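Local coordinates for protein aromatic-L-amino-acid decarboxylase (Catharanthus roseus, PDB 6EEW) that catalyses the pyridoxal phosphate-dependent decarboxylation of L-tryptophan to tryptamine and of 5-hydroxy-L-tryptophan to serotonin, working as a homodimer, at residues G192-Y197 against G249-F254; V237-V242 against A277-I282; S170-I175 against C210-I215. All coordinates share one frame; numbering follows the deposited sequence.

Interaction 1 (G192-Y197 against G249-F254); sequences GKLVCY and GYVPLF
At G192 the carbonyl O approaches the Y250 ring obliquely. K193 follows with its carbonyl O at the edge of that ring. K193 O also accepts V251 N at 2.8 Å, nearly straight (176° at the hydrogen). L194 lies alongside V251, CD2 against CB at 3.8 Å. CB of L194 packs on L253 CD2 at 3.7 Å. L194 CA also makes a CA-H...O contact with V251 O, which accepts V195 N as well.

These are neighbouring parallel strands, 194-199 and 251-258, in the mixed central sheet of the large domain of fold type I pyridoxal phosphate enzymes. L194 and F254 pack against helix 167-186, and C196 and F254 against helix 206-212. V195 and P252 face helix 235-247.

V195 CG2 rests on Y250 CB at 3.6 Å. A beta bulge follows, as the register shifts by one residue. V195 O accepts L253 N at 2.9 Å in the carbonyl plane and F254 N only weakly. C196 SG lies near F254 CB at 3.9 Å and touches L253 CD2. Y197 N donates to F254 O at 2.8 Å. The Y197 ring has CG anti to its carbonyl carbon (chi1 -53°) and runs beside P252, with CE1 3.6 Å from P252 CB. V195 CG1 covers one ring face toward the rim. Y197 OH is hydrogen-bonded to D245.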
ATOM      1  N   GLY A 192      14.614  24.050  -7.864  1.00 62.74           N
ATOM      2  CA  GLY A 192      14.934  24.944  -6.768  1.00 62.95           C
ATOM      3  C   GLY A 192      14.057  26.176  -6.666  1.00 67.52           C
ATOM      4  O   GLY A 192      14.235  26.962  -5.731  1.00 65.60           O
ATOM      5  N   LYS A 193      13.157  26.392  -7.627  1.00 69.12           N
ATOM      6  CA  LYS A 193      12.216  27.508  -7.616  1.00 64.67           C
ATOM      7  C   LYS A 193      10.811  27.117  -7.181  1.00 64.15           C
ATOM      8  O   LYS A 193      10.000  28.007  -6.904  1.00 64.39           O
ATOM      9  CB  LYS A 193      12.131  28.135  -9.012  1.00 60.13           C
ATOM     10  CG  LYS A 193      13.441  28.708  -9.484  1.00 67.91           C
ATOM     11  CD  LYS A 193      13.346  29.308 -10.874  1.00 75.28           C
ATOM     12  CE  LYS A 193      14.689  29.882 -11.291  1.00 84.86           C
ATOM     13  NZ  LYS A 193      14.642  30.539 -12.625  1.00 90.65           N
ATOM     14  N   LEU A 194      10.500  25.823  -7.127  1.00 59.51           N
ATOM     15  CA  LEU A 194       9.124  25.364  -6.957  1.00 60.29           C
ATOM     16  C   LEU A 194       8.720  25.422  -5.486  1.00 62.13           C
ATOM     17  O   LEU A 194       9.383  24.830  -4.625  1.00 67.92           O
ATOM     18  CB  LEU A 194       8.980  23.947  -7.506  1.00 52.47           C
ATOM     19  CG  LEU A 194       9.568  23.763  -8.909  1.00 49.67           C
ATOM     20  CD1 LEU A 194       9.225  22.387  -9.471  1.00 48.70           C
ATOM     21  CD2 LEU A 194       9.135  24.873  -9.860  1.00 48.93           C
ATOM     22  N   VAL A 195       7.628  26.125  -5.199  1.00 51.34           N
ATOM     23  CA  VAL A 195       7.161  26.327  -3.833  1.00 52.56           C
ATOM     24  C   VAL A 195       5.855  25.577  -3.633  1.00 57.50           C
ATOM     25  O   VAL A 195       4.961  25.619  -4.488  1.00 59.71           O
ATOM     26  CB  VAL A 195       6.979  27.821  -3.513  1.00 57.31           C
ATOM     27  CG1 VAL A 195       6.482  28.002  -2.075  1.00 57.65           C
ATOM     28  CG2 VAL A 195       8.286  28.544  -3.728  1.00 52.82           C
ATOM     29  N   CYS A 196       5.745  24.894  -2.498  1.00 56.05           N
ATOM     30  CA  CYS A 196       4.536  24.190  -2.111  1.00 53.07           C
ATOM     31  C   CYS A 196       3.947  24.879  -0.892  1.00 58.66           C
ATOM     32  O   CYS A 196       4.690  25.364  -0.033  1.00 61.76           O
ATOM     33  CB  CYS A 196       4.815  22.721  -1.774  1.00 56.55           C
ATOM     34  SG  CYS A 196       5.392  21.701  -3.143  1.00 61.51           S
ATOM     35  N   TYR A 197       2.612  24.912  -0.818  1.00 56.29           N
ATOM     36  CA  TYR A 197       1.885  25.609   0.233  1.00 54.83           C
ATOM     37  C   TYR A 197       0.946  24.639   0.945  1.00 52.34           C
ATOM     38  O   TYR A 197       0.294  23.806   0.303  1.00 47.18           O
ATOM     39  CB  TYR A 197       1.086  26.793  -0.341  1.00 51.49           C
ATOM     40  CG  TYR A 197       1.903  27.764  -1.181  1.00 55.04           C
ATOM     41  CD1 TYR A 197       2.060  27.574  -2.547  1.00 54.60           C
ATOM     42  CD2 TYR A 197       2.494  28.880  -0.609  1.00 58.51           C
ATOM     43  CE1 TYR A 197       2.802  28.465  -3.315  1.00 57.01           C
ATOM     44  CE2 TYR A 197       3.235  29.782  -1.369  1.00 56.62           C
ATOM     45  CZ  TYR A 197       3.383  29.568  -2.721  1.00 56.03           C
ATOM     46  OH  TYR A 197       4.120  30.458  -3.472  1.00 58.32           O
ATOM     47  N   GLY A 249      10.800  35.652  -7.485  1.00 64.14           N
ATOM     48  CA  GLY A 249      11.242  34.785  -8.554  1.00 68.06           C
ATOM     49  C   GLY A 249      10.895  33.321  -8.419  1.00 69.06           C
ATOM     50  O   GLY A 249      11.282  32.534  -9.294  1.00 70.28           O
ATOM     51  N   TYR A 250      10.208  32.920  -7.349  1.00 62.50           N
ATOM     52  CA  TYR A 250       9.844  31.522  -7.175  1.00 62.78           C
ATOM     53  C   TYR A 250       8.648  31.170  -8.051  1.00 63.98           C
ATOM     54  O   TYR A 250       7.953  32.036  -8.591  1.00 60.84           O
ATOM     55  CB  TYR A 250       9.522  31.229  -5.708  1.00 58.91           C
ATOM     56  CG  TYR A 250      10.723  31.357  -4.814  1.00 63.00           C
ATOM     57  CD1 TYR A 250      11.137  32.603  -4.360  1.00 63.02           C
ATOM     58  CD2 TYR A 250      11.470  30.244  -4.448  1.00 62.52           C
ATOM     59  CE1 TYR A 250      12.255  32.741  -3.552  1.00 65.43           C
ATOM     60  CE2 TYR A 250      12.581  30.371  -3.635  1.00 62.58           C
ATOM     61  CZ  TYR A 250      12.972  31.621  -3.193  1.00 66.44           C
ATOM     62  OH  TYR A 250      14.081  31.753  -2.388  1.00 70.73           O
ATOM     63  N   VAL A 251       8.413  29.872  -8.185  1.00 65.23           N
ATOM     64  CA  VAL A 251       7.310  29.348  -8.983  1.00 61.82           C
ATOM     65  C   VAL A 251       6.347  28.616  -8.058  1.00 60.13           C
ATOM     66  O   VAL A 251       6.666  27.519  -7.570  1.00 56.56           O
ATOM     67  CB  VAL A 251       7.829  28.448 -10.113  1.00 64.10           C
ATOM     68  CG1 VAL A 251       6.686  27.763 -10.805  1.00 57.79           C
ATOM     69  CG2 VAL A 251       8.584  29.308 -11.115  1.00 64.45           C
ATOM     70  N   PRO A 252       5.183  29.202  -7.763  1.00 59.35           N
ATOM     71  CA  PRO A 252       4.172  28.500  -6.958  1.00 59.87           C
ATOM     72  C   PRO A 252       3.644  27.273  -7.684  1.00 57.83           C
ATOM     73  O   PRO A 252       3.139  27.357  -8.807  1.00 60.52           O
ATOM     74  CB  PRO A 252       3.074  29.555  -6.765  1.00 60.25           C
ATOM     75  CG  PRO A 252       3.726  30.885  -7.074  1.00 62.96           C
ATOM     76  CD  PRO A 252       4.759  30.562  -8.126  1.00 62.72           C
ATOM     77  N   LEU A 253       3.680  26.139  -6.998  1.00 57.88           N
ATOM     78  CA  LEU A 253       3.516  24.845  -7.637  1.00 54.13           C
ATOM     79  C   LEU A 253       2.319  24.076  -7.113  1.00 48.77           C
ATOM     80  O   LEU A 253       1.510  23.567  -7.904  1.00 48.78           O
ATOM     81  CB  LEU A 253       4.785  24.023  -7.398  1.00 55.03           C
ATOM     82  CG  LEU A 253       4.869  22.620  -7.984  1.00 52.68           C
ATOM     83  CD1 LEU A 253       5.160  22.646  -9.480  1.00 51.85           C
ATOM     84  CD2 LEU A 253       5.910  21.825  -7.216  1.00 51.66           C
ATOM     85  N   PHE A 254       2.166  23.996  -5.800  1.00 44.60           N
ATOM     86  CA  PHE A 254       1.243  23.025  -5.243  1.00 45.84           C
ATOM     87  C   PHE A 254       0.637  23.616  -3.993  1.00 47.11           C
ATOM     88  O   PHE A 254       1.343  24.222  -3.177  1.00 48.00           O
ATOM     89  CB  PHE A 254       1.938  21.709  -4.896  1.00 42.65           C
ATOM     90  CG  PHE A 254       0.999  20.607  -4.471  1.00 41.45           C
ATOM     91  CD1 PHE A 254       0.722  20.378  -3.138  1.00 51.01           C
ATOM     92  CD2 PHE A 254       0.424  19.783  -5.415  1.00 46.25           C
ATOM     93  CE1 PHE A 254      -0.134  19.343  -2.760  1.00 54.96           C
ATOM     94  CE2 PHE A 254      -0.430  18.737  -5.043  1.00 51.91           C
ATOM     95  CZ  PHE A 254      -0.706  18.522  -3.716  1.00 53.70           C
TER

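Interaction 2 (V237-V242 against A277-I282); sequences VLRKMV and ANEFGI
R239 and E279 form a surface salt bridge beside a small apolar contact of V242 with F280 and I282. The pair joins helix 235-247 to the C-terminal end of helix 270-280, away from the annotated sites. R239 grips the carboxylate end-on. R239 NH2 meets E279 OE1 at 2.7 Å, and R239 NH1 meets E279 OE2 at 3.2 Å, the latter bond almost straight. Both oxygens are approached on their syn side. They lie near the guanidinium plane, but the guanidinium and carboxylate planes are 43° apart, so the nitrogens stand out of the carboxylate plane. A bend at chi3 (-63°) turns NE out of the line of the chain. R239 NH1 also makes a salt bridge to E243 and sits at the edge of the F280 ring, 3.7 Å from F280 CE2.

V242 CG1 stands over one face of F280 in a CH-pi contact, 3.6 Å from the ring centroid. E279 CG covers the opposite face toward the rim, which confines the ring between the two. V242 CG2 and I282 CD1 meet tip to tip at 3.9 Å. An alanine at R239 would probably leave E279 and E243 without their shared charged partner and the edge of F280 less covered.

G281, with positive phi, forms a Schellman motif beyond helix 270-280, and the chain turns toward strand 283-287. V242 and I282 both pack on P252 of strand 251-258. L238 packs on L273 of helix 270-280 and on L255 of the sheet. The two helices lie side by side on one face of the central sheet.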
ATOM      1  N   VAL A 237      -4.348  35.631   3.181  1.00 71.59           N
ATOM      2  CA  VAL A 237      -3.016  35.225   3.629  1.00 70.17           C
ATOM      3  C   VAL A 237      -2.273  34.496   2.513  1.00 65.33           C
ATOM      4  O   VAL A 237      -1.120  34.817   2.179  1.00 70.48           O
ATOM      5  CB  VAL A 237      -3.130  34.349   4.894  1.00 65.60           C
ATOM      6  CG1 VAL A 237      -1.773  33.746   5.260  1.00 68.34           C
ATOM      7  CG2 VAL A 237      -3.669  35.166   6.057  1.00 58.86           C
ATOM      8  N   LEU A 238      -2.930  33.505   1.919  1.00 60.45           N
ATOM      9  CA  LEU A 238      -2.299  32.730   0.860  1.00 59.40           C
ATOM     10  C   LEU A 238      -1.963  33.596  -0.345  1.00 62.05           C
ATOM     11  O   LEU A 238      -0.907  33.423  -0.962  1.00 67.27           O
ATOM     12  CB  LEU A 238      -3.216  31.582   0.455  1.00 50.12           C
ATOM     13  CG  LEU A 238      -2.838  30.730  -0.753  1.00 51.50           C
ATOM     14  CD1 LEU A 238      -1.501  30.022  -0.542  1.00 51.74           C
ATOM     15  CD2 LEU A 238      -3.957  29.709  -1.039  1.00 47.90           C
ATOM     16  N   ARG A 239      -2.861  34.512  -0.718  1.00 57.39           N
ATOM     17  CA  ARG A 239      -2.585  35.357  -1.870  1.00 61.67           C
ATOM     18  C   ARG A 239      -1.367  36.214  -1.614  1.00 66.56           C
ATOM     19  O   ARG A 239      -0.510  36.378  -2.494  1.00 66.93           O
ATOM     20  CB  ARG A 239      -3.769  36.256  -2.189  1.00 64.97           C
ATOM     21  CG  ARG A 239      -3.378  37.362  -3.154  1.00 71.10           C
ATOM     22  CD  ARG A 239      -4.550  38.236  -3.488  1.00 67.53           C
ATOM     23  NE  ARG A 239      -5.581  37.477  -4.182  1.00 67.14           N
ATOM     24  CZ  ARG A 239      -5.565  37.224  -5.483  1.00 66.81           C
ATOM     25  NH1 ARG A 239      -4.564  37.678  -6.241  1.00 61.76           N
ATOM     26  NH2 ARG A 239      -6.555  36.525  -6.023  1.00 65.77           N
ATOM     27  N   LYS A 240      -1.276  36.777  -0.410  1.00 68.75           N
ATOM     28  CA  LYS A 240      -0.119  37.595  -0.077  1.00 66.72           C
ATOM     29  C   LYS A 240       1.161  36.769  -0.188  1.00 70.57           C
ATOM     30  O   LYS A 240       2.152  37.202  -0.797  1.00 69.60           O
ATOM     31  CB  LYS A 240      -0.289  38.173   1.328  1.00 63.49           C
ATOM     32  CG  LYS A 240       0.863  39.045   1.770  1.00 72.28           C
ATOM     33  CD  LYS A 240       1.028  40.181   0.769  1.00 79.73           C
ATOM     34  CE  LYS A 240       2.185  41.092   1.118  1.00 87.75           C
ATOM     35  NZ  LYS A 240       2.394  42.105   0.048  1.00 94.58           N
ATOM     36  N   MET A 241       1.138  35.547   0.356  1.00 74.30           N
ATOM     37  CA  MET A 241       2.313  34.680   0.281  1.00 67.44           C
ATOM     38  C   MET A 241       2.679  34.360  -1.165  1.00 64.47           C
ATOM     39  O   MET A 241       3.851  34.434  -1.554  1.00 70.64           O
ATOM     40  CB  MET A 241       2.073  33.393   1.075  1.00 68.46           C
ATOM     41  CG  MET A 241       1.888  33.600   2.578  1.00 68.29           C
ATOM     42  SD  MET A 241       1.366  32.104   3.449  1.00 69.47           S
ATOM     43  CE  MET A 241       2.771  31.025   3.154  1.00 67.60           C
ATOM     44  N   VAL A 242       1.689  33.985  -1.973  1.00 60.55           N
ATOM     45  CA  VAL A 242       1.958  33.612  -3.359  1.00 59.79           C
ATOM     46  C   VAL A 242       2.546  34.787  -4.124  1.00 64.57           C
ATOM     47  O   VAL A 242       3.499  34.630  -4.897  1.00 65.74           O
ATOM     48  CB  VAL A 242       0.675  33.089  -4.034  1.00 61.35           C
ATOM     49  CG1 VAL A 242       0.903  32.889  -5.526  1.00 62.86           C
ATOM     50  CG2 VAL A 242       0.211  31.783  -3.381  1.00 58.29           C
ATOM     51  N   ALA A 277      -5.690  29.229  -6.832  1.00 48.52           N
ATOM     52  CA  ALA A 277      -4.830  28.256  -7.505  1.00 55.53           C
ATOM     53  C   ALA A 277      -4.899  28.463  -9.012  1.00 60.85           C
ATOM     54  O   ALA A 277      -3.866  28.558  -9.690  1.00 47.90           O
ATOM     55  CB  ALA A 277      -5.226  26.834  -7.123  1.00 53.90           C
ATOM     56  N   ASN A 278      -6.123  28.575  -9.543  1.00 64.95           N
ATOM     57  CA  ASN A 278      -6.298  28.845 -10.965  1.00 63.91           C
ATOM     58  C   ASN A 278      -5.572  30.115 -11.371  1.00 63.04           C
ATOM     59  O   ASN A 278      -4.874  30.140 -12.391  1.00 71.91           O
ATOM     60  CB  ASN A 278      -7.781  28.955 -11.316  1.00 62.54           C
ATOM     61  CG  ASN A 278      -8.497  27.622 -11.288  1.00 69.88           C
ATOM     62  OD1 ASN A 278      -8.784  27.077 -10.223  1.00 78.94           O
ATOM     63  ND2 ASN A 278      -8.808  27.098 -12.468  1.00 65.14           N
ATOM     64  N   GLU A 279      -5.696  31.174 -10.574  1.00 57.53           N
ATOM     65  CA  GLU A 279      -5.087  32.436 -10.985  1.00 59.86           C
ATOM     66  C   GLU A 279      -3.579  32.315 -11.128  1.00 63.31           C
ATOM     67  O   GLU A 279      -2.998  32.846 -12.082  1.00 67.86           O
ATOM     68  CB  GLU A 279      -5.420  33.549 -10.000  1.00 53.11           C
ATOM     69  CG  GLU A 279      -4.619  34.828 -10.251  1.00 56.02           C
ATOM     70  CD  GLU A 279      -5.030  35.949  -9.311  1.00 63.96           C
ATOM     71  OE1 GLU A 279      -5.990  35.717  -8.536  1.00 65.09           O
ATOM     72  OE2 GLU A 279      -4.403  37.044  -9.341  1.00 61.98           O
ATOM     73  N   PHE A 280      -2.919  31.610 -10.214  1.00 60.76           N
ATOM     74  CA  PHE A 280      -1.462  31.605 -10.238  1.00 59.31           C
ATOM     75  C   PHE A 280      -0.872  30.326 -10.818  1.00 63.82           C
ATOM     76  O   PHE A 280       0.341  30.122 -10.712  1.00 66.06           O
ATOM     77  CB  PHE A 280      -0.911  31.849  -8.833  1.00 53.07           C
ATOM     78  CG  PHE A 280      -1.124  33.245  -8.334  1.00 54.55           C
ATOM     79  CD1 PHE A 280      -0.304  34.265  -8.758  1.00 56.21           C
ATOM     80  CD2 PHE A 280      -2.150  33.536  -7.456  1.00 62.99           C
ATOM     81  CE1 PHE A 280      -0.491  35.568  -8.307  1.00 62.48           C
ATOM     82  CE2 PHE A 280      -2.351  34.835  -7.002  1.00 64.17           C
ATOM     83  CZ  PHE A 280      -1.516  35.853  -7.431  1.00 66.37           C
ATOM     84  N   GLY A 281      -1.682  29.497 -11.478  1.00 59.34           N
ATOM     85  CA  GLY A 281      -1.182  28.262 -12.058  1.00 49.93           C
ATOM     86  C   GLY A 281      -0.729  27.238 -11.047  1.00 53.28           C
ATOM     87  O   GLY A 281       0.113  26.394 -11.360  1.00 61.28           O
ATOM     88  N   ILE A 282      -1.264  27.299  -9.840  1.00 56.35           N
ATOM     89  CA  ILE A 282      -0.929  26.376  -8.765  1.00 45.73           C
ATOM     90  C   ILE A 282      -1.837  25.164  -8.853  1.00 50.96           C
ATOM     91  O   ILE A 282      -3.062  25.301  -8.954  1.00 62.25           O
ATOM     92  CB  ILE A 282      -1.077  27.067  -7.401  1.00 49.04           C
ATOM     93  CG1 ILE A 282      -0.155  28.293  -7.332  1.00 49.43           C
ATOM     94  CG2 ILE A 282      -0.862  26.071  -6.268  1.00 54.28           C
ATOM     95  CD1 ILE A 282      -0.483  29.264  -6.219  1.00 48.85           C
TER

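Interaction 3 (S170-I175 against C210-I215); sequences SILCTI and CKLAGI
L172 and I175 meet C210, L212 and A213 through aliphatic groups and one sulphur, with no ring or other flat side chain between them. The nearby flat group is the F254 ring of strand 251-258, which meets T174 and I175 from the sheet.

With chi1 at 177°, L172 CG stands anti to the backbone N and leads toward the 210-215 segment, where the CD1 branch does the touching. L172 CD1 lies 4.0 Å from L212 CB and 4.2 Å from A213 CB, and the L172 and L212 side chains cross at about a right angle. I175 uses two branches. I175 CG2, anti to the backbone N, packs on A213 CB at 3.9 Å. I175 CD1 reaches C210 SG at 4.2 Å, although the CB of C210 points away from helix 167-186.

Helix 206-212 ends here in a Schellman motif. I215 N bonds back to C210 O at 3.1 Å, and G214 N to K211 O at 2.9 Å. G214 has a positive phi of 94°, where a CB would press on the preceding carbonyl O. A213, just before G214, has its CB against helix 167-186.

The contact is buried and also borders the second subunit: L172 packs on I367 and L212 on L342 of that subunit, and K211 NZ bonds to its R340 O and T343 O. The L172 side chain is about 6 Å from that of S168, which by similarity binds pyridoxal phosphate.

Across the two segments the contact is wholly apolar. It rests on close fit and exclusion of water, with no directional bond to fix the pairing.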
ATOM      1  N   SER A 170      -1.303   9.355  -2.161  1.00 57.35           N
ATOM      2  CA  SER A 170      -2.114  10.116  -3.111  1.00 53.22           C
ATOM      3  C   SER A 170      -1.587  11.534  -3.260  1.00 43.51           C
ATOM      4  O   SER A 170      -1.420  12.040  -4.382  1.00 47.25           O
ATOM      5  CB  SER A 170      -3.563  10.107  -2.673  1.00 54.58           C
ATOM      6  OG  SER A 170      -4.014   8.776  -2.656  1.00 55.76           O
ATOM      7  N   ILE A 171      -1.333  12.201  -2.137  1.00 42.44           N
ATOM      8  CA  ILE A 171      -0.771  13.544  -2.189  1.00 36.26           C
ATOM      9  C   ILE A 171       0.597  13.521  -2.852  1.00 47.54           C
ATOM     10  O   ILE A 171       0.929  14.410  -3.646  1.00 45.98           O
ATOM     11  CB  ILE A 171      -0.709  14.166  -0.786  1.00 38.63           C
ATOM     12  CG1 ILE A 171      -2.135  14.438  -0.287  1.00 49.29           C
ATOM     13  CG2 ILE A 171       0.009  15.491  -0.837  1.00 44.06           C
ATOM     14  CD1 ILE A 171      -2.196  15.117   1.078  1.00 52.73           C
ATOM     15  N   LEU A 172       1.426  12.525  -2.515  1.00 48.73           N
ATOM     16  CA  LEU A 172       2.745  12.413  -3.128  1.00 48.55           C
ATOM     17  C   LEU A 172       2.639  12.305  -4.644  1.00 48.07           C
ATOM     18  O   LEU A 172       3.379  12.972  -5.375  1.00 51.34           O
ATOM     19  CB  LEU A 172       3.484  11.210  -2.537  1.00 46.00           C
ATOM     20  CG  LEU A 172       4.868  10.866  -3.086  1.00 47.88           C
ATOM     21  CD1 LEU A 172       5.823  12.043  -2.966  1.00 47.77           C
ATOM     22  CD2 LEU A 172       5.440   9.646  -2.381  1.00 43.95           C
ATOM     23  N   CYS A 173       1.703  11.493  -5.138  1.00 47.13           N
ATOM     24  CA  CYS A 173       1.523  11.353  -6.580  1.00 42.32           C
ATOM     25  C   CYS A 173       1.091  12.675  -7.215  1.00 46.77           C
ATOM     26  O   CYS A 173       1.642  13.087  -8.247  1.00 45.12           O
ATOM     27  CB  CYS A 173       0.533  10.218  -6.868  1.00 43.50           C
ATOM     28  SG  CYS A 173       1.314   8.512  -6.695  1.00 49.91           S
ATOM     29  N   THR A 174       0.118  13.368  -6.610  1.00 46.01           N
ATOM     30  CA  THR A 174      -0.299  14.625  -7.236  1.00 46.43           C
ATOM     31  C   THR A 174       0.804  15.666  -7.172  1.00 42.99           C
ATOM     32  O   THR A 174       0.972  16.453  -8.115  1.00 48.62           O
ATOM     33  CB  THR A 174      -1.599  15.166  -6.613  1.00 45.53           C
ATOM     34  OG1 THR A 174      -1.377  15.580  -5.256  1.00 46.81           O
ATOM     35  CG2 THR A 174      -2.679  14.117  -6.673  1.00 35.73           C
ATOM     36  N   ILE A 175       1.587  15.665  -6.093  1.00 41.97           N
ATOM     37  CA  ILE A 175       2.722  16.581  -5.990  1.00 40.12           C
ATOM     38  C   ILE A 175       3.749  16.293  -7.078  1.00 41.33           C
ATOM     39  O   ILE A 175       4.333  17.214  -7.664  1.00 43.72           O
ATOM     40  CB  ILE A 175       3.374  16.479  -4.601  1.00 43.19           C
ATOM     41  CG1 ILE A 175       2.381  16.819  -3.500  1.00 40.16           C
ATOM     42  CG2 ILE A 175       4.598  17.379  -4.523  1.00 40.60           C
ATOM     43  CD1 ILE A 175       3.023  16.805  -2.113  1.00 43.96           C
ATOM     44  N   CYS A 210       6.191  16.673   0.668  1.00 41.74           N
ATOM     45  CA  CYS A 210       6.921  17.588  -0.208  1.00 46.86           C
ATOM     46  C   CYS A 210       8.404  17.225  -0.265  1.00 54.65           C
ATOM     47  O   CYS A 210       9.016  17.221  -1.340  1.00 52.27           O
ATOM     48  CB  CYS A 210       6.750  19.027   0.266  1.00 50.45           C
ATOM     49  SG  CYS A 210       5.035  19.643   0.187  1.00 48.34           S
ATOM     50  N   LYS A 211       9.001  16.938   0.890  1.00 59.15           N
ATOM     51  CA  LYS A 211      10.412  16.572   0.927  1.00 56.23           C
ATOM     52  C   LYS A 211      10.659  15.298   0.124  1.00 60.62           C
ATOM     53  O   LYS A 211      11.647  15.198  -0.613  1.00 55.09           O
ATOM     54  CB  LYS A 211      10.861  16.401   2.379  1.00 54.90           C
ATOM     55  CG  LYS A 211      12.291  15.942   2.557  1.00 56.78           C
ATOM     56  CD  LYS A 211      12.626  15.723   4.030  1.00 56.98           C
ATOM     57  CE  LYS A 211      14.100  15.385   4.193  1.00 59.49           C
ATOM     58  NZ  LYS A 211      14.514  15.227   5.615  1.00 62.28           N
ATOM     59  N   LEU A 212       9.759  14.318   0.245  1.00 53.44           N
ATOM     60  CA  LEU A 212       9.904  13.087  -0.520  1.00 52.27           C
ATOM     61  C   LEU A 212       9.973  13.353  -2.015  1.00 57.78           C
ATOM     62  O   LEU A 212      10.664  12.626  -2.739  1.00 57.22           O
ATOM     63  CB  LEU A 212       8.761  12.127  -0.207  1.00 52.99           C
ATOM     64  CG  LEU A 212       8.735  11.606   1.230  1.00 57.31           C
ATOM     65  CD1 LEU A 212       7.682  10.533   1.373  1.00 53.86           C
ATOM     66  CD2 LEU A 212      10.113  11.063   1.625  1.00 59.25           C
ATOM     67  N   ALA A 213       9.244  14.362  -2.502  1.00 56.86           N
ATOM     68  CA  ALA A 213       9.222  14.678  -3.927  1.00 46.56           C
ATOM     69  C   ALA A 213      10.423  15.501  -4.360  1.00 52.80           C
ATOM     70  O   ALA A 213      10.563  15.777  -5.559  1.00 58.20           O
ATOM     71  CB  ALA A 213       7.941  15.420  -4.297  1.00 40.97           C
ATOM     72  N   GLY A 214      11.285  15.892  -3.427  1.00 50.00           N
ATOM     73  CA  GLY A 214      12.453  16.670  -3.757  1.00 44.58           C
ATOM     74  C   GLY A 214      12.285  18.164  -3.643  1.00 54.39           C
ATOM     75  O   GLY A 214      13.191  18.906  -4.042  1.00 50.42           O
ATOM     76  N   ILE A 215      11.170  18.638  -3.082  1.00 51.74           N
ATOM     77  CA  ILE A 215      11.019  20.067  -2.867  1.00 52.23           C
ATOM     78  C   ILE A 215      12.116  20.531  -1.924  1.00 53.85           C
ATOM     79  O   ILE A 215      12.382  19.889  -0.898  1.00 53.22           O
ATOM     80  CB  ILE A 215       9.626  20.381  -2.297  1.00 54.01           C
ATOM     81  CG1 ILE A 215       8.530  19.728  -3.138  1.00 44.45           C
ATOM     82  CG2 ILE A 215       9.379  21.887  -2.317  1.00 56.02           C
ATOM     83  CD1 ILE A 215       8.416  20.306  -4.535  1.00 44.68           C
TER

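How the interactions relate
From the N terminus, helix 167-186 comes first. Interaction 3 closes the loop from it, through strand 194-199, to the end of helix 206-212. Interaction 1 opens inside that loop, at 192-197, and closes at 249-254, so the two cross. Interaction 2 opens at 237-242, inside the loop of interaction 1, and closes beyond it at 277-282; these two cross as well. Interactions 3 and 2 follow in series and do not touch. Interaction 1, in the sheet, lies between them. C196 and F254 meet the helices of interaction 3 on one face, while the P252 side of the sheet carries interaction 2. The result is an alpha-beta-alpha layering.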